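Local coordinates for nonsense-mediated mRNA decay protein 2 (PDB 4LUN) that takes part in nonsense-mediated decay of mRNAs that carry premature stop codons, this chain being its N-terminal MIF4G domain, at residues K284-P287 against I288-R291; K210-P213 against L214-D218; N220-D223 against D224-Y227; E277-E280 against E281-K284. All coordinates share one frame; numbering follows the deposited sequence.

Interaction 1: residues K284-P287 against I288-R291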
loop_
_atom_site.group_PDB
_atom_site.type_symbol
_atom_site.label_atom_id
_atom_site.label_comp_id
_atom_site.label_asym_id
_atom_site.label_seq_id
_atom_site.Cartn_x
_atom_site.Cartn_y
_atom_site.Cartn_z
ATOM N N LYS A 284 -21.426 10.552 -18.091
ATOM C CA LYS A 284 -19.989 10.287 -18.122
ATOM C C LYS A 284 -19.234 10.888 -16.941
ATOM O O LYS A 284 -18.234 10.330 -16.495
ATOM C CB LYS A 284 -19.370 10.818 -19.420
ATOM C CG LYS A 284 -19.816 10.092 -20.676
ATOM C CD LYS A 284 -19.040 10.597 -21.890
ATOM C CE LYS A 284 -19.505 9.931 -23.178
ATOM N NZ LYS A 284 -20.515 10.755 -23.895
ATOM N N LEU A 285 -19.699 12.032 -16.446
ATOM C CA LEU A 285 -19.009 12.724 -15.366
ATOM C C LEU A 285 -19.441 12.274 -13.981
ATOM O O LEU A 285 -18.657 12.335 -13.034
ATOM C CB LEU A 285 -19.226 14.232 -15.473
ATOM C CG LEU A 285 -18.392 14.971 -16.510
ATOM C CD1 LEU A 285 -18.771 16.446 -16.497
ATOM C CD2 LEU A 285 -16.902 14.783 -16.210
ATOM N N LEU A 286 -20.693 11.846 -13.855
ATOM C CA LEU A 286 -21.248 11.561 -12.528
ATOM C C LEU A 286 -20.451 10.541 -11.693
ATOM O O LEU A 286 -20.172 10.798 -10.513
ATOM C CB LEU A 286 -22.732 11.170 -12.621
ATOM C CG LEU A 286 -23.415 10.901 -11.273
ATOM C CD1 LEU A 286 -23.475 12.147 -10.407
ATOM C CD2 LEU A 286 -24.803 10.313 -11.448
ATOM N N PRO A 287 -20.055 9.399 -12.290
ATOM C CA PRO A 287 -19.282 8.441 -11.489
ATOM C C PRO A 287 -17.957 9.018 -10.997
ATOM O O PRO A 287 -17.501 8.658 -9.911
ATOM C CB PRO A 287 -19.016 7.294 -12.477
ATOM C CG PRO A 287 -20.054 7.417 -13.500
ATOM C CD PRO A 287 -20.308 8.884 -13.647
ATOM N N ILE A 288 -17.342 9.899 -11.780
ATOM C CA ILE A 288 -16.099 10.534 -11.352
ATOM C C ILE A 288 -16.408 11.474 -10.200
ATOM O O ILE A 288 -15.676 11.520 -9.210
ATOM C CB ILE A 288 -15.459 11.344 -12.483
ATOM C CG1 ILE A 288 -15.328 10.480 -13.742
ATOM C CG2 ILE A 288 -14.113 11.869 -12.054
ATOM C CD1 ILE A 288 -14.836 11.249 -14.955
ATOM N N PHE A 289 -17.481 12.251 -10.338
ATOM C CA PHE A 289 -17.888 13.148 -9.256
ATOM C C PHE A 289 -18.147 12.359 -7.985
ATOM O O PHE A 289 -17.716 12.757 -6.903
ATOM C CB PHE A 289 -19.155 13.916 -9.633
ATOM C CG PHE A 289 -19.790 14.645 -8.468
ATOM C CD1 PHE A 289 -19.162 15.729 -7.888
ATOM C CD2 PHE A 289 -21.017 14.245 -7.962
ATOM C CE1 PHE A 289 -19.737 16.397 -6.820
ATOM C CE2 PHE A 289 -21.592 14.923 -6.885
ATOM C CZ PHE A 289 -20.951 15.999 -6.332
ATOM N N ILE A 290 -18.862 11.242 -8.112
ATOM C CA ILE A 290 -19.188 10.454 -6.926
ATOM C C ILE A 290 -17.920 9.914 -6.247
ATOM O O ILE A 290 -17.842 9.882 -5.021
ATOM C CB ILE A 290 -20.200 9.306 -7.234
ATOM C CG1 ILE A 290 -21.561 9.880 -7.643
ATOM C CG2 ILE A 290 -20.333 8.358 -6.040
ATOM C CD1 ILE A 290 -22.123 10.901 -6.677
ATOM N N ARG A 291 -16.925 9.497 -7.029
ATOM C CA ARG A 291 -15.666 9.052 -6.432
ATOM C C ARG A 291 -14.995 10.173 -5.633
ATOM O O ARG A 291 -14.547 9.972 -4.503
ATOM C CB ARG A 291 -14.706 8.521 -7.506
ATOM C CG ARG A 291 -15.024 7.094 -7.946
ATOM C CD ARG A 291 -13.869 6.476 -8.730
ATOM N NE ARG A 291 -13.676 7.126 -10.024
ATOM C CZ ARG A 291 -14.355 6.819 -11.125
ATOM N NH1 ARG A 291 -15.281 5.867 -11.099
ATOM N NH2 ARG A 291 -14.099 7.456 -12.257
#
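Within helix 277-303, Leu286 meets Phe289 and Ile290 across one turn at a proline kink. Pro287 has no N-H, and its nitrogen makes no bond to the preceding turn. The i to i+4 bonds continue across the proline: Phe289 N bonds to Leu285 O, and Ile290 N reaches Leu286 O at 2.8 Å. Arg291 N closes on Pro287 O at 3.1 Å.

Leu286 CG stands anti to its own nitrogen (chi1 -178°). That carries CD1 forward to both Phe289 CD2 and Ile290 CG1, each at 4.1 Å. Leu286 and Ile290 run side by side in the same direction. On another face Leu285 CD2 approaches Ile288 CD1 at 4.3 Å, and both side chains pack on helix 231-271.

Arg291 bends at chi3 (-68°) and sets one guanidinium face over Pro287 O, which lies toward the rim of the group. Its NE bonds to Leu197 O, and the group makes a cation-pi contact with Phe199. A leucine at this position would probably leave Leu197 O without its donor and Phe199 without its cationic partner. This is a proline-kinked helix with one apolar side against helix 231-271, consistent with the paired helices of a HEAT-repeat protein.

Interaction 2: residues K210-P213 against L214-D218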
loop_
_atom_site.group_PDB
_atom_site.type_symbol
_atom_site.label_atom_id
_atom_site.label_comp_id
_atom_site.label_asym_id
_atom_site.label_seq_id
_atom_site.Cartn_x
_atom_site.Cartn_y
_atom_site.Cartn_z
ATOM N N LYS A 210 -6.535 2.501 7.969
ATOM C CA LYS A 210 -5.807 1.368 8.514
ATOM C C LYS A 210 -4.573 1.773 9.315
ATOM O O LYS A 210 -4.147 1.039 10.209
ATOM C CB LYS A 210 -5.423 0.398 7.390
ATOM C CG LYS A 210 -4.948 -0.967 7.875
ATOM C CD LYS A 210 -5.309 -2.067 6.888
ATOM C CE LYS A 210 -6.806 -2.379 6.901
ATOM N NZ LYS A 210 -7.232 -2.970 8.209
ATOM N N PHE A 211 -3.996 2.931 9.000
ATOM C CA PHE A 211 -2.752 3.342 9.645
ATOM C C PHE A 211 -2.845 4.722 10.281
ATOM O O PHE A 211 -1.926 5.533 10.182
ATOM C CB PHE A 211 -1.588 3.250 8.652
ATOM C CG PHE A 211 -1.398 1.868 8.091
ATOM C CD1 PHE A 211 -0.827 0.868 8.863
ATOM C CD2 PHE A 211 -1.819 1.555 6.808
ATOM C CE1 PHE A 211 -0.651 -0.417 8.353
ATOM C CE2 PHE A 211 -1.656 0.285 6.292
ATOM C CZ PHE A 211 -1.076 -0.713 7.061
ATOM N N ALA A 212 -3.974 4.966 10.948
ATOM C CA ALA A 212 -4.282 6.270 11.554
ATOM C C ALA A 212 -3.209 6.895 12.452
ATOM O O ALA A 212 -3.018 8.117 12.406
ATOM C CB ALA A 212 -5.624 6.213 12.291
ATOM N N PRO A 213 -2.515 6.085 13.275
ATOM C CA PRO A 213 -1.510 6.747 14.115
ATOM C C PRO A 213 -0.432 7.486 13.331
ATOM O O PRO A 213 0.193 8.375 13.892
ATOM C CB PRO A 213 -0.886 5.588 14.901
ATOM C CG PRO A 213 -1.948 4.544 14.929
ATOM C CD PRO A 213 -2.663 4.656 13.625
ATOM N N LEU A 214 -0.229 7.153 12.058
ATOM C CA LEU A 214 0.742 7.893 11.258
ATOM C C LEU A 214 0.237 9.283 10.917
ATOM O O LEU A 214 1.004 10.119 10.473
ATOM C CB LEU A 214 1.101 7.119 9.971
ATOM C CG LEU A 214 1.722 5.734 10.158
ATOM C CD1 LEU A 214 2.030 5.084 8.817
ATOM C CD2 LEU A 214 3.012 5.834 10.977
ATOM N N PHE A 215 -1.055 9.541 11.125
ATOM C CA PHE A 215 -1.662 10.790 10.663
ATOM C C PHE A 215 -2.189 11.669 11.784
ATOM O O PHE A 215 -2.688 12.778 11.545
ATOM C CB PHE A 215 -2.768 10.488 9.653
ATOM C CG PHE A 215 -2.242 9.900 8.391
ATOM C CD1 PHE A 215 -1.752 10.728 7.392
ATOM C CD2 PHE A 215 -2.162 8.528 8.232
ATOM C CE1 PHE A 215 -1.238 10.184 6.227
ATOM C CE2 PHE A 215 -1.638 7.976 7.076
ATOM C CZ PHE A 215 -1.172 8.819 6.070
ATOM N N ARG A 216 -2.057 11.181 13.006
ATOM C CA ARG A 216 -2.495 11.929 14.179
ATOM C C ARG A 216 -1.306 12.298 15.067
ATOM O O ARG A 216 -0.689 11.434 15.678
ATOM C CB ARG A 216 -3.541 11.123 14.951
ATOM C CG ARG A 216 -4.680 10.612 14.069
ATOM C CD ARG A 216 -5.964 10.411 14.862
ATOM N NE ARG A 216 -7.105 10.058 14.017
ATOM C CZ ARG A 216 -7.795 10.928 13.280
ATOM N NH1 ARG A 216 -7.458 12.212 13.261
ATOM N NH2 ARG A 216 -8.821 10.510 12.552
ATOM N N ASP A 217 -0.985 13.586 15.122
ATOM C CA ASP A 217 0.207 14.027 15.842
ATOM C C ASP A 217 0.240 13.622 17.310
ATOM O O ASP A 217 1.310 13.349 17.852
ATOM C CB ASP A 217 0.425 15.536 15.721
ATOM C CG ASP A 217 1.697 15.989 16.422
ATOM O OD1 ASP A 217 2.797 15.646 15.936
ATOM O OD2 ASP A 217 1.601 16.674 17.466
ATOM N N ASP A 218 -0.926 13.580 17.949
ATOM C CA ASP A 218 -0.990 13.194 19.357
ATOM C C ASP A 218 -0.834 11.694 19.577
ATOM O O ASP A 218 -0.550 11.254 20.691
ATOM C CB ASP A 218 -2.291 13.682 19.991
ATOM C CG ASP A 218 -2.339 15.184 20.125
ATOM O OD1 ASP A 218 -1.258 15.801 20.196
ATOM O OD2 ASP A 218 -3.456 15.746 20.154
#
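Ala212 O accepts a short hydrogen bond from Phe215 N, at 2.7 Å. The donor stands above the carbonyl plane, 49° out of it. One residue earlier, Phe211 O takes Leu214 N at 3.0 Å, also from a tilted direction. These two i to i+3 bonds make a short 3-10 turn. It follows helix 201-210, and Phe211 is the first residue to leave helical angles.

The two carbonyls also meet side chains. Phe215 turns the edge of its ring to them, and CD2 lies 3.6 Å from Phe211 O. In the conformer described, one of two, Arg216 CG passes 3.4 Å from Ala212 O. Leu214 CG lies anti to the carbonyl carbon (chi1 -60°), which sends CD1 back to Phe211 CB at 4.1 Å.

The polar end of Arg216 looks elsewhere. In the same conformer its NH2 bonds to Phe302 O, and the guanidinium makes a cation-pi contact with the Phe302 ring. Lys232 NZ bonds to both Pro213 O and Arg216 O, so it ties the two segments together from outside.

The turn is wedged among three helices. Phe211 packs on helix 130-152 through Thr148 and Leu152. Leu214 and Phe215 rest on Leu235 of helix 231-271. Ala212 and Phe215 meet Phe302 near the end of helix 277-303.

Interaction 3: residues N220-D223 against D224-Y227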
loop_
_atom_site.group_PDB
_atom_site.type_symbol
_atom_site.label_atom_id
_atom_site.label_comp_id
_atom_site.label_asym_id
_atom_site.label_seq_id
_atom_site.Cartn_x
_atom_site.Cartn_y
_atom_site.Cartn_z
ATOM N N ASN A 220 1.178 8.732 19.677
ATOM C CA ASN A 220 2.579 8.331 19.690
ATOM C C ASN A 220 2.800 6.817 19.747
ATOM O O ASN A 220 3.930 6.358 19.870
ATOM C CB ASN A 220 3.301 8.976 20.874
ATOM C CG ASN A 220 3.253 10.485 20.840
ATOM O OD1 ASN A 220 3.011 11.090 19.796
ATOM N ND2 ASN A 220 3.489 11.107 21.990
ATOM N N SER A 221 1.720 6.049 19.629
ATOM C CA SER A 221 1.773 4.601 19.810
ATOM C C SER A 221 2.778 3.874 18.907
ATOM O O SER A 221 3.317 2.839 19.294
ATOM C CB SER A 221 0.381 3.998 19.630
ATOM O OG SER A 221 -0.150 4.336 18.362
ATOM N N TRP A 222 3.043 4.421 17.719
ATOM C CA TRP A 222 3.958 3.767 16.778
ATOM C C TRP A 222 5.320 4.453 16.643
ATOM O O TRP A 222 6.134 4.049 15.811
ATOM C CB TRP A 222 3.307 3.614 15.388
ATOM C CG TRP A 222 2.208 2.605 15.341
ATOM C CD1 TRP A 222 1.874 1.710 16.313
ATOM C CD2 TRP A 222 1.285 2.388 14.256
ATOM N NE1 TRP A 222 0.801 0.947 15.905
ATOM C CE2 TRP A 222 0.420 1.345 14.651
ATOM C CE3 TRP A 222 1.110 2.973 12.999
ATOM C CZ2 TRP A 222 -0.608 0.873 13.823
ATOM C CZ3 TRP A 222 0.078 2.503 12.179
ATOM C CH2 TRP A 222 -0.764 1.464 12.603
ATOM N N ASP A 223 5.589 5.457 17.479
ATOM C CA ASP A 223 6.858 6.177 17.403
ATOM C C ASP A 223 8.092 5.274 17.479
ATOM O O ASP A 223 9.087 5.538 16.810
ATOM C CB ASP A 223 6.951 7.242 18.504
ATOM C CG ASP A 223 6.083 8.454 18.228
ATOM O OD1 ASP A 223 5.472 8.544 17.132
ATOM O OD2 ASP A 223 6.034 9.342 19.113
ATOM N N ASP A 224 8.032 4.216 18.290
ATOM C CA ASP A 224 9.168 3.303 18.437
ATOM C C ASP A 224 9.336 2.408 17.215
ATOM O O ASP A 224 10.358 1.730 17.068
ATOM C CB ASP A 224 8.987 2.393 19.657
ATOM C CG ASP A 224 9.183 3.114 20.970
ATOM O OD1 ASP A 224 9.706 4.249 20.968
ATOM O OD2 ASP A 224 8.818 2.527 22.013
ATOM N N LEU A 225 8.326 2.395 16.353
ATOM C CA LEU A 225 8.325 1.510 15.197
ATOM C C LEU A 225 8.792 2.228 13.941
ATOM O O LEU A 225 9.112 1.593 12.939
ATOM C CB LEU A 225 6.933 0.949 14.954
ATOM C CG LEU A 225 6.297 0.227 16.132
ATOM C CD1 LEU A 225 4.873 -0.235 15.770
ATOM C CD2 LEU A 225 7.173 -0.939 16.533
ATOM N N ILE A 226 8.836 3.550 14.008
ATOM C CA ILE A 226 9.096 4.382 12.843
ATOM C C ILE A 226 10.603 4.545 12.628
ATOM O O ILE A 226 11.342 4.830 13.570
ATOM C CB ILE A 226 8.377 5.738 12.999
ATOM C CG1 ILE A 226 6.871 5.546 12.770
ATOM C CG2 ILE A 226 8.916 6.770 12.029
ATOM C CD1 ILE A 226 5.994 6.676 13.283
ATOM N N TYR A 227 11.050 4.341 11.394
ATOM C CA TYR A 227 12.476 4.411 11.064
ATOM C C TYR A 227 13.056 5.827 11.131
ATOM O O TYR A 227 14.042 6.094 11.833
ATOM C CB TYR A 227 12.699 3.807 9.663
ATOM C CG TYR A 227 14.155 3.776 9.248
ATOM C CD1 TYR A 227 15.025 2.825 9.764
ATOM C CD2 TYR A 227 14.662 4.717 8.360
ATOM C CE1 TYR A 227 16.360 2.791 9.380
ATOM C CE2 TYR A 227 16.000 4.688 7.979
ATOM C CZ TYR A 227 16.833 3.731 8.494
ATOM O OH TYR A 227 18.164 3.710 8.120
HETATM O O HOH W 1 5.956 3.189 20.188
#
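Two tight turns follow each other here, a type I beta turn from Asn220 to Asp223 and a further turn in which Leu225 N bonds to Trp222 O at 2.8 Å. In the first, Asp223 N returns to Asn220 O. The Leu225 donor stands well above the carbonyl plane of Trp222. Ile226 N then makes a weak bond to Asp223 O, at 3.4 Å.

Trp222 and Leu225 carry the apolar contact. Leu225 CD1 comes obliquely to the five-membered part of the indole, 3.6 Å from Trp222 CD1 and slightly farther from CG. Both side chains hold CG anti to the carbonyl carbon (chi1 -71° for Trp222), and this turns them to meet. Ile226 folds back over the turn, with CG1 at 3.5 Å and CD1 at 3.6 Å from Trp222 O. Its side chain also packs on Tyr151 and Leu231. Leu225 sits against Lys6, Lys7 and His10 of helix 3-17.

A water bridges the bend. It donates to Ser221 O at 2.8 Å and accepts from Asp224 N at 3.0 Å. Indole NE1 is held by Asp3 OD1, which helps to fix the rotation of the ring.

The chemistry is divided. The carboxylates of Asp223 and Asp224 lie on the exposed side. Asp223 OD2 and Asp224 OD1 are 6.5 Å apart, so any mutual repulsion is probably mild. The indole and the aliphatic groups join this loop to helices 3-17, 130-152 and 231-271.

Interaction 4: residues E277-E280 against E281-K284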
loop_
_atom_site.group_PDB
_atom_site.type_symbol
_atom_site.label_atom_id
_atom_site.label_comp_id
_atom_site.label_asym_id
_atom_site.label_seq_id
_atom_site.Cartn_x
_atom_site.Cartn_y
_atom_site.Cartn_z
ATOM N N GLU A 277 -28.294 16.143 -25.035
ATOM C CA GLU A 277 -26.835 16.145 -24.995
ATOM C C GLU A 277 -26.284 16.399 -23.592
ATOM O O GLU A 277 -25.156 16.000 -23.282
ATOM C CB GLU A 277 -26.291 17.207 -25.943
ATOM C CG GLU A 277 -26.544 18.618 -25.449
ATOM C CD GLU A 277 -26.312 19.661 -26.513
ATOM O OE1 GLU A 277 -27.306 20.107 -27.120
ATOM O OE2 GLU A 277 -25.143 20.037 -26.733
ATOM N N TYR A 278 -27.079 17.056 -22.747
ATOM C CA TYR A 278 -26.605 17.419 -21.411
ATOM C C TYR A 278 -26.572 16.210 -20.483
ATOM O O TYR A 278 -25.595 15.991 -19.773
ATOM C CB TYR A 278 -27.460 18.546 -20.826
ATOM C CG TYR A 278 -27.518 19.745 -21.742
ATOM C CD1 TYR A 278 -26.381 20.514 -21.964
ATOM C CD2 TYR A 278 -28.685 20.075 -22.417
ATOM C CE1 TYR A 278 -26.411 21.596 -22.813
ATOM C CE2 TYR A 278 -28.723 21.165 -23.273
ATOM C CZ TYR A 278 -27.581 21.912 -23.465
ATOM O OH TYR A 278 -27.616 22.997 -24.313
ATOM N N VAL A 279 -27.627 15.398 -20.508
ATOM C CA VAL A 279 -27.630 14.224 -19.641
ATOM C C VAL A 279 -26.646 13.156 -20.129
ATOM O O VAL A 279 -26.103 12.390 -19.332
ATOM C CB VAL A 279 -29.069 13.667 -19.394
ATOM C CG1 VAL A 279 -29.695 13.150 -20.689
ATOM C CG2 VAL A 279 -29.039 12.587 -18.316
ATOM N N GLU A 280 -26.378 13.126 -21.434
ATOM C CA GLU A 280 -25.370 12.210 -21.955
ATOM C C GLU A 280 -23.972 12.528 -21.429
ATOM O O GLU A 280 -23.205 11.623 -21.083
ATOM C CB GLU A 280 -25.374 12.195 -23.485
ATOM C CG GLU A 280 -26.678 11.707 -24.114
ATOM C CD GLU A 280 -27.065 10.290 -23.706
ATOM O OE1 GLU A 280 -26.201 9.521 -23.219
ATOM O OE2 GLU A 280 -28.253 9.943 -23.877
ATOM N N GLU A 281 -23.636 13.811 -21.366
ATOM C CA GLU A 281 -22.339 14.203 -20.818
ATOM C C GLU A 281 -22.333 14.020 -19.301
ATOM O O GLU A 281 -21.341 13.604 -18.703
ATOM C CB GLU A 281 -22.002 15.651 -21.179
ATOM C CG GLU A 281 -20.603 16.043 -20.721
ATOM C CD GLU A 281 -20.157 17.408 -21.222
ATOM O OE1 GLU A 281 -20.843 17.993 -22.092
ATOM O OE2 GLU A 281 -19.107 17.892 -20.738
ATOM N N TYR A 282 -23.462 14.343 -18.683
ATOM C CA TYR A 282 -23.649 14.171 -17.243
ATOM C C TYR A 282 -23.351 12.735 -16.827
ATOM O O TYR A 282 -22.657 12.494 -15.839
ATOM C CB TYR A 282 -25.105 14.527 -16.906
ATOM C CG TYR A 282 -25.530 14.213 -15.487
ATOM C CD1 TYR A 282 -25.351 15.145 -14.470
ATOM C CD2 TYR A 282 -26.144 12.999 -15.176
ATOM C CE1 TYR A 282 -25.751 14.865 -13.172
ATOM C CE2 TYR A 282 -26.549 12.712 -13.891
ATOM C CZ TYR A 282 -26.357 13.649 -12.891
ATOM O OH TYR A 282 -26.770 13.363 -11.605
ATOM N N ASP A 283 -23.882 11.779 -17.584
ATOM C CA ASP A 283 -23.710 10.359 -17.266
ATOM C C ASP A 283 -22.237 9.933 -17.242
ATOM O O ASP A 283 -21.845 9.075 -16.451
ATOM C CB ASP A 283 -24.500 9.485 -18.247
ATOM C CG ASP A 283 -25.980 9.409 -17.910
ATOM O OD1 ASP A 283 -26.383 9.917 -16.844
ATOM O OD2 ASP A 283 -26.747 8.820 -18.707
ATOM N N LYS A 284 -21.426 10.552 -18.091
ATOM C CA LYS A 284 -19.989 10.287 -18.122
ATOM C C LYS A 284 -19.234 10.888 -16.941
ATOM O O LYS A 284 -18.234 10.330 -16.495
ATOM C CB LYS A 284 -19.370 10.818 -19.420
ATOM C CG LYS A 284 -19.816 10.092 -20.676
ATOM C CD LYS A 284 -19.040 10.597 -21.890
ATOM C CE LYS A 284 -19.505 9.931 -23.178
ATOM N NZ LYS A 284 -20.515 10.755 -23.895
#
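The Tyr282 ring has Val279 O at its edge, near the ring plane, and Asp283 OD1 in plane at the edge as well. One face of the Tyr278 ring is covered by Glu277 CG, which sits over its centre at a height of 3.7 Å. All of these belong to the first turns of helix 277-303. Asp276 OD1 accepts Val279 N there, and more weakly Tyr278 N.

Three i to i+4 bonds run through the turn. Tyr282 N reaches Tyr278 O at 2.9 Å, and Asp283 N reaches Val279 O at the same length. The bond from Glu281 N to Glu277 O is longer, 3.3 Å. Lys284 N instead makes a weak bond to Glu281 O, three residues back.

Val279 lies alongside Asp283 and points the same way. Its CG2 is 4.0 Å from Asp283 OD1 and 4.3 Å from Tyr282 CD2. With chi1 at 172°, Tyr282 swings CG beside its carbonyl carbon, and the ring leads away from the preceding turn. The phenol OH bonds to NE2 of His312, a residue of the C-terminal histidine tag, so this bond belongs to the construct.

Two acids sit close together, with Glu280 OE1 at 4.6 Å from Asp283 OD2. Arg275, just before this turn, probably offsets their repulsion. Its NE forms a salt bridge with Glu280 OE2, and its NH2 another with Asp283 OD2. An alanine in place of Asp283 would probably leave Arg275 NH2 without its carboxylate mate and the guanidinium freer to turn about its remaining bridge to Glu280. Farther along, Lys284 bends at chi4 and brings its NZ back to 4.0 Å from Glu280 O.

Along the chain the order is interaction 2, interaction 3, interaction 4, interaction 1. Interactions 2 and 3 lie in the loop between helices 201-210 and 231-271, within the MIF4G domain. Their centres are about 10 Å apart, and they touch: Pro213 and Phe211 pack on Trp222, and Leu214 on Ile226. Interactions 4 and 1 are successive turns of helix 277-303, share Lys284, and have centres about 11 Å apart. Between the pairs, centres lie from about 29 Å (interactions 1 and 2) to about 49 Å (3 and 4) apart. Helix 277-303, beside helix 231-271, thus joins the far end of this all-helical chain to the loop, its Phe302 packing against interaction 2.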